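Local coordinates for protein titin heart isoform N2-B (Homo sapiens, PDB 2BK8) that forms an immunoglobulin-like domain of the sarcomeric M-band part of the giant muscle filament, probably contributing to its structural framework, at residues W36-E50 and A58-D70. Residues are numbered along the deposited sequence; the frame is centred on the assembly and turned at random. Where two conformers were deposited one is given.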
# COMPACT_ATOMS: atom_id res chain seq x y z
N TRP A 36 0.63 5.62 -2.20
CA TRP A 36 1.23 4.69 -1.20
C TRP A 36 2.57 5.23 -0.66
O TRP A 36 3.28 5.97 -1.36
CB TRP A 36 1.46 3.31 -1.82
CG TRP A 36 0.21 2.55 -2.18
CD1 TRP A 36 -0.56 2.72 -3.29
CD2 TRP A 36 -0.40 1.49 -1.41
NE1 TRP A 36 -1.61 1.81 -3.27
CE2 TRP A 36 -1.53 1.05 -2.14
CE3 TRP A 36 -0.07 0.85 -0.20
CZ2 TRP A 36 -2.34 -0.03 -1.70
CZ3 TRP A 36 -0.88 -0.21 0.26
CH2 TRP A 36 -2.04 -0.63 -0.50
N TYR A 37 2.90 4.85 0.58
CA TYR A 37 4.19 5.19 1.22
C TYR A 37 4.82 3.95 1.87
O TYR A 37 4.12 3.09 2.38
CB TYR A 37 4.03 6.29 2.28
CG TYR A 37 3.45 7.61 1.78
CD1 TYR A 37 4.26 8.74 1.58
CD2 TYR A 37 2.07 7.74 1.56
CE1 TYR A 37 3.71 9.95 1.13
CE2 TYR A 37 1.55 8.90 1.11
CZ TYR A 37 2.35 10.01 0.88
OH TYR A 37 1.74 11.19 0.44
N PHE A 38 6.15 3.88 1.82
CA PHE A 38 6.91 2.94 2.65
C PHE A 38 7.66 3.75 3.69
O PHE A 38 8.56 4.52 3.34
CB PHE A 38 7.89 2.13 1.79
CG PHE A 38 8.83 1.21 2.59
CD1 PHE A 38 8.36 0.46 3.67
CD2 PHE A 38 10.17 1.09 2.22
CE1 PHE A 38 9.20 -0.38 4.41
CE2 PHE A 38 11.03 0.22 2.93
CZ PHE A 38 10.54 -0.50 4.03
N GLY A 39 7.32 3.57 4.96
CA GLY A 39 7.85 4.46 6.00
C GLY A 39 7.66 5.92 5.58
O GLY A 39 6.52 6.32 5.29
N VAL A 40 8.75 6.70 5.52
CA VAL A 40 8.66 8.13 5.13
C VAL A 40 8.63 8.40 3.63
O VAL A 40 8.40 9.55 3.20
CB VAL A 40 9.79 9.00 5.78
CG1 VAL A 40 9.71 8.98 7.32
CG2 VAL A 40 11.17 8.54 5.31
N ARG A 41 8.83 7.35 2.83
CA ARG A 41 9.07 7.47 1.38
C ARG A 41 7.80 7.34 0.54
O ARG A 41 7.06 6.35 0.66
CB ARG A 41 10.07 6.40 0.94
CG ARG A 41 11.46 6.58 1.51
CD ARG A 41 12.47 5.54 1.04
NE ARG A 41 13.77 5.87 1.62
CZ ARG A 41 14.70 4.99 1.99
NH1 ARG A 41 14.50 3.70 1.83
NH2 ARG A 41 15.83 5.43 2.53
N GLN A 42 7.57 8.33 -0.34
CA GLN A 42 6.42 8.28 -1.27
C GLN A 42 6.76 7.33 -2.43
O GLN A 42 7.87 7.43 -3.01
CB GLN A 42 6.17 9.69 -1.81
CG GLN A 42 4.94 9.81 -2.70
CD GLN A 42 4.71 11.23 -3.16
OE1 GLN A 42 5.09 12.21 -2.49
NE2 GLN A 42 4.08 11.37 -4.33
N LEU A 43 5.82 6.44 -2.77
CA LEU A 43 6.04 5.41 -3.82
C LEU A 43 5.49 5.81 -5.18
O LEU A 43 4.51 6.56 -5.25
CB LEU A 43 5.46 4.04 -3.41
CG LEU A 43 5.84 3.51 -2.03
CD1 LEU A 43 5.40 2.07 -1.78
CD2 LEU A 43 7.38 3.69 -1.86
N GLU A 44 6.13 5.33 -6.25
CA GLU A 44 5.60 5.47 -7.60
C GLU A 44 5.92 4.22 -8.42
O GLU A 44 6.81 3.45 -8.05
CB GLU A 44 6.19 6.71 -8.29
CG GLU A 44 7.69 6.66 -8.48
CD GLU A 44 8.25 7.89 -9.17
OE1 GLU A 44 7.47 8.77 -9.59
OE2 GLU A 44 9.50 7.97 -9.30
N ASN A 45 5.21 4.02 -9.53
CA ASN A 45 5.57 2.95 -10.49
C ASN A 45 7.01 2.99 -10.99
O ASN A 45 7.49 4.05 -11.41
CB ASN A 45 4.60 2.96 -11.66
CG ASN A 45 3.35 2.18 -11.36
OD1 ASN A 45 3.35 0.95 -11.44
ND2 ASN A 45 2.27 2.89 -11.00
N SER A 46 7.68 1.83 -10.98
CA SER A 46 9.11 1.72 -11.24
C SER A 46 9.47 0.25 -11.44
O SER A 46 8.59 -0.61 -11.45
CB SER A 46 9.87 2.27 -10.03
OG SER A 46 9.54 1.54 -8.86
N GLU A 47 10.76 -0.05 -11.56
CA GLU A 47 11.22 -1.43 -11.59
C GLU A 47 10.88 -2.15 -10.27
O GLU A 47 10.75 -3.37 -10.24
CB GLU A 47 12.73 -1.49 -11.86
CG GLU A 47 13.12 -1.08 -13.29
CD GLU A 47 14.62 -1.11 -13.55
OE1 GLU A 47 15.37 -1.71 -12.73
OE2 GLU A 47 15.05 -0.53 -14.57
N LYS A 48 10.69 -1.39 -9.20
CA LYS A 48 10.47 -1.95 -7.87
C LYS A 48 8.99 -2.15 -7.45
O LYS A 48 8.69 -3.14 -6.76
CB LYS A 48 11.20 -1.09 -6.82
CG LYS A 48 11.06 -1.53 -5.37
CD LYS A 48 11.91 -2.76 -5.05
CE LYS A 48 11.80 -3.17 -3.58
NZ LYS A 48 12.74 -4.33 -3.30
N TYR A 49 8.11 -1.19 -7.79
CA TYR A 49 6.68 -1.19 -7.35
C TYR A 49 5.68 -1.20 -8.52
O TYR A 49 5.84 -0.43 -9.47
CB TYR A 49 6.36 0.02 -6.44
CG TYR A 49 7.28 0.17 -5.27
CD1 TYR A 49 7.24 -0.72 -4.20
CD2 TYR A 49 8.21 1.22 -5.21
CE1 TYR A 49 8.10 -0.58 -3.10
CE2 TYR A 49 9.08 1.37 -4.12
CZ TYR A 49 9.03 0.46 -3.09
OH TYR A 49 9.86 0.60 -1.99
N GLU A 50 4.64 -2.04 -8.42
CA GLU A 50 3.59 -2.10 -9.44
C GLU A 50 2.31 -1.64 -8.73
O GLU A 50 1.83 -2.33 -7.83
CB GLU A 50 3.42 -3.53 -10.02
CG GLU A 50 2.50 -3.64 -11.23
CD GLU A 50 2.09 -5.09 -11.60
OE1 GLU A 50 2.82 -6.05 -11.29
OE2 GLU A 50 1.01 -5.27 -12.22
N ALA A 58 -7.46 -0.33 -4.60
CA ALA A 58 -6.02 0.00 -4.67
C ALA A 58 -5.12 -1.22 -4.43
O ALA A 58 -5.28 -1.96 -3.44
CB ALA A 58 -5.67 1.11 -3.66
N ILE A 59 -4.15 -1.43 -5.31
CA ILE A 59 -3.24 -2.58 -5.21
C ILE A 59 -1.77 -2.15 -5.35
O ILE A 59 -1.39 -1.46 -6.31
CB ILE A 59 -3.58 -3.69 -6.27
CG1 ILE A 59 -5.05 -4.14 -6.18
CG2 ILE A 59 -2.59 -4.86 -6.17
CD1 ILE A 59 -5.45 -5.21 -7.24
N LEU A 60 -0.98 -2.50 -4.34
CA LEU A 60 0.47 -2.32 -4.36
C LEU A 60 1.18 -3.68 -4.41
O LEU A 60 1.01 -4.52 -3.53
CB LEU A 60 0.97 -1.52 -3.12
CG LEU A 60 2.51 -1.55 -2.92
CD1 LEU A 60 3.25 -0.73 -4.01
CD2 LEU A 60 2.87 -1.02 -1.51
N TYR A 61 1.98 -3.88 -5.44
CA TYR A 61 2.85 -5.06 -5.53
C TYR A 61 4.30 -4.66 -5.35
O TYR A 61 4.82 -3.82 -6.10
CB TYR A 61 2.66 -5.76 -6.86
CG TYR A 61 1.64 -6.86 -6.85
CD1 TYR A 61 0.29 -6.56 -6.84
CD2 TYR A 61 2.01 -8.20 -6.84
CE1 TYR A 61 -0.67 -7.56 -6.84
CE2 TYR A 61 1.06 -9.22 -6.83
CZ TYR A 61 -0.29 -8.88 -6.81
OH TYR A 61 -1.28 -9.85 -6.84
N VAL A 62 4.96 -5.27 -4.36
CA VAL A 62 6.41 -5.03 -4.10
C VAL A 62 7.28 -6.16 -4.62
O VAL A 62 7.08 -7.30 -4.20
CB VAL A 62 6.70 -4.89 -2.58
CG1 VAL A 62 8.20 -4.55 -2.37
CG2 VAL A 62 5.78 -3.84 -1.91
N LYS A 63 8.24 -5.85 -5.51
CA LYS A 63 9.11 -6.81 -6.22
C LYS A 63 10.53 -6.94 -5.65
O LYS A 63 10.99 -6.05 -4.93
CB LYS A 63 9.22 -6.43 -7.70
CG LYS A 63 7.99 -6.72 -8.53
CD LYS A 63 6.72 -6.22 -7.86
CE LYS A 63 5.67 -7.29 -7.94
NZ LYS A 63 4.32 -6.72 -7.74
N ASP A 64 11.24 -8.01 -6.04
CA ASP A 64 12.65 -8.24 -5.69
C ASP A 64 12.93 -7.94 -4.21
O ASP A 64 13.72 -7.08 -3.88
CB ASP A 64 13.59 -7.40 -6.57
CG ASP A 64 13.51 -7.76 -8.03
OD1 ASP A 64 13.95 -8.88 -8.39
OD2 ASP A 64 13.06 -6.91 -8.83
N ILE A 65 12.24 -8.65 -3.32
CA ILE A 65 12.30 -8.31 -1.88
C ILE A 65 13.72 -8.39 -1.30
O ILE A 65 14.54 -9.28 -1.68
CB ILE A 65 11.26 -9.17 -1.06
CG1 ILE A 65 9.81 -8.70 -1.36
CG2 ILE A 65 11.65 -9.24 0.46
CD1 ILE A 65 9.42 -7.40 -0.74
N THR A 66 14.08 -7.42 -0.45
CA THR A 66 15.34 -7.48 0.34
C THR A 66 15.01 -7.19 1.81
O THR A 66 13.89 -6.78 2.15
CB THR A 66 16.45 -6.45 -0.11
OG1 THR A 66 16.05 -5.11 0.27
CG2 THR A 66 16.73 -6.52 -1.61
N LYS A 67 15.99 -7.38 2.70
CA LYS A 67 15.83 -6.99 4.11
C LYS A 67 15.41 -5.51 4.29
O LYS A 67 14.71 -5.18 5.25
CB LYS A 67 17.10 -7.31 4.91
CG LYS A 67 17.28 -8.82 5.19
CD LYS A 67 18.44 -9.06 6.14
CE LYS A 67 18.64 -10.53 6.41
NZ LYS A 67 19.39 -11.15 5.29
N LEU A 68 15.83 -4.63 3.37
CA LEU A 68 15.46 -3.19 3.43
C LEU A 68 13.95 -2.95 3.42
O LEU A 68 13.49 -1.91 3.89
CB LEU A 68 16.05 -2.39 2.28
CG LEU A 68 17.57 -2.21 2.26
CD1 LEU A 68 17.95 -1.49 0.98
CD2 LEU A 68 18.09 -1.41 3.47
N ASP A 69 13.20 -3.90 2.86
CA ASP A 69 11.76 -3.74 2.63
C ASP A 69 10.89 -4.00 3.86
O ASP A 69 9.69 -3.72 3.81
CB ASP A 69 11.30 -4.61 1.41
CG ASP A 69 12.00 -4.19 0.11
OD1 ASP A 69 12.12 -2.95 -0.16
OD2 ASP A 69 12.48 -5.08 -0.64
N ASP A 70 11.49 -4.50 4.95
CA ASP A 70 10.78 -4.76 6.21
C ASP A 70 10.37 -3.42 6.86
O ASP A 70 11.23 -2.55 7.11
CB ASP A 70 11.65 -5.64 7.14
CG ASP A 70 10.93 -6.10 8.42
OD1 ASP A 70 10.43 -5.21 9.15
OD2 ASP A 70 10.89 -7.33 8.70
O HOH W 1 13.16 -4.39 -8.52
O HOH W 2 9.88 -1.43 -0.37
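Lys48 reaches from just before strand 49-54 to the loop that follows strand 57-62, and the two strands pair as an antiparallel hairpin. Glu50 and Tyr61 exchange both backbone bonds, Glu50 N to Tyr61 O and Tyr61 N to Glu50 O, while Lys63 N closes onto Lys48 O. Although Lys48 sets off away from 58-70 at CB, its CG lies over one face of the Tyr49 ring, whose opposite face takes Leu43 CD1. A bend at chi2 (75°) then turns the chain, bringing Lys48 CD to 3.4 Å from Lys63 O and Lys48 CE to 4.0 Å from Val62 CG1. At the tip, Lys48 NZ donates to Asp69 OD2 at 2.8 Å, on its syn side but 24° out of the carboxylate plane, and to Lys63 O at 2.9 Å; a weak bond to Asp64 O is the third. Thr66 N meets the same OD2 on the anti side, from the opposite face, and a water links Asp69 OD1 to Tyr49 OH. With an alanine at Asp69, the Lys48 ammonium would probably lose its counter-charge and Thr66 N its acceptor, freeing the loop to shift. Nearby, the Phe38 edge abuts Leu68 O, with Phe38 CZ at 3.3 Å, and the ring stacks on Tyr73. Deeper in the I-set sandwich, Leu60 CB sits over the six-membered ring of Trp36, 3.6 Å from its centroid, a CH-pi contact joining the two sheets. With the charge of Lys48 matched by a buried aspartate and backbone carbonyls, the loop is likely to be held firmly against the hairpin.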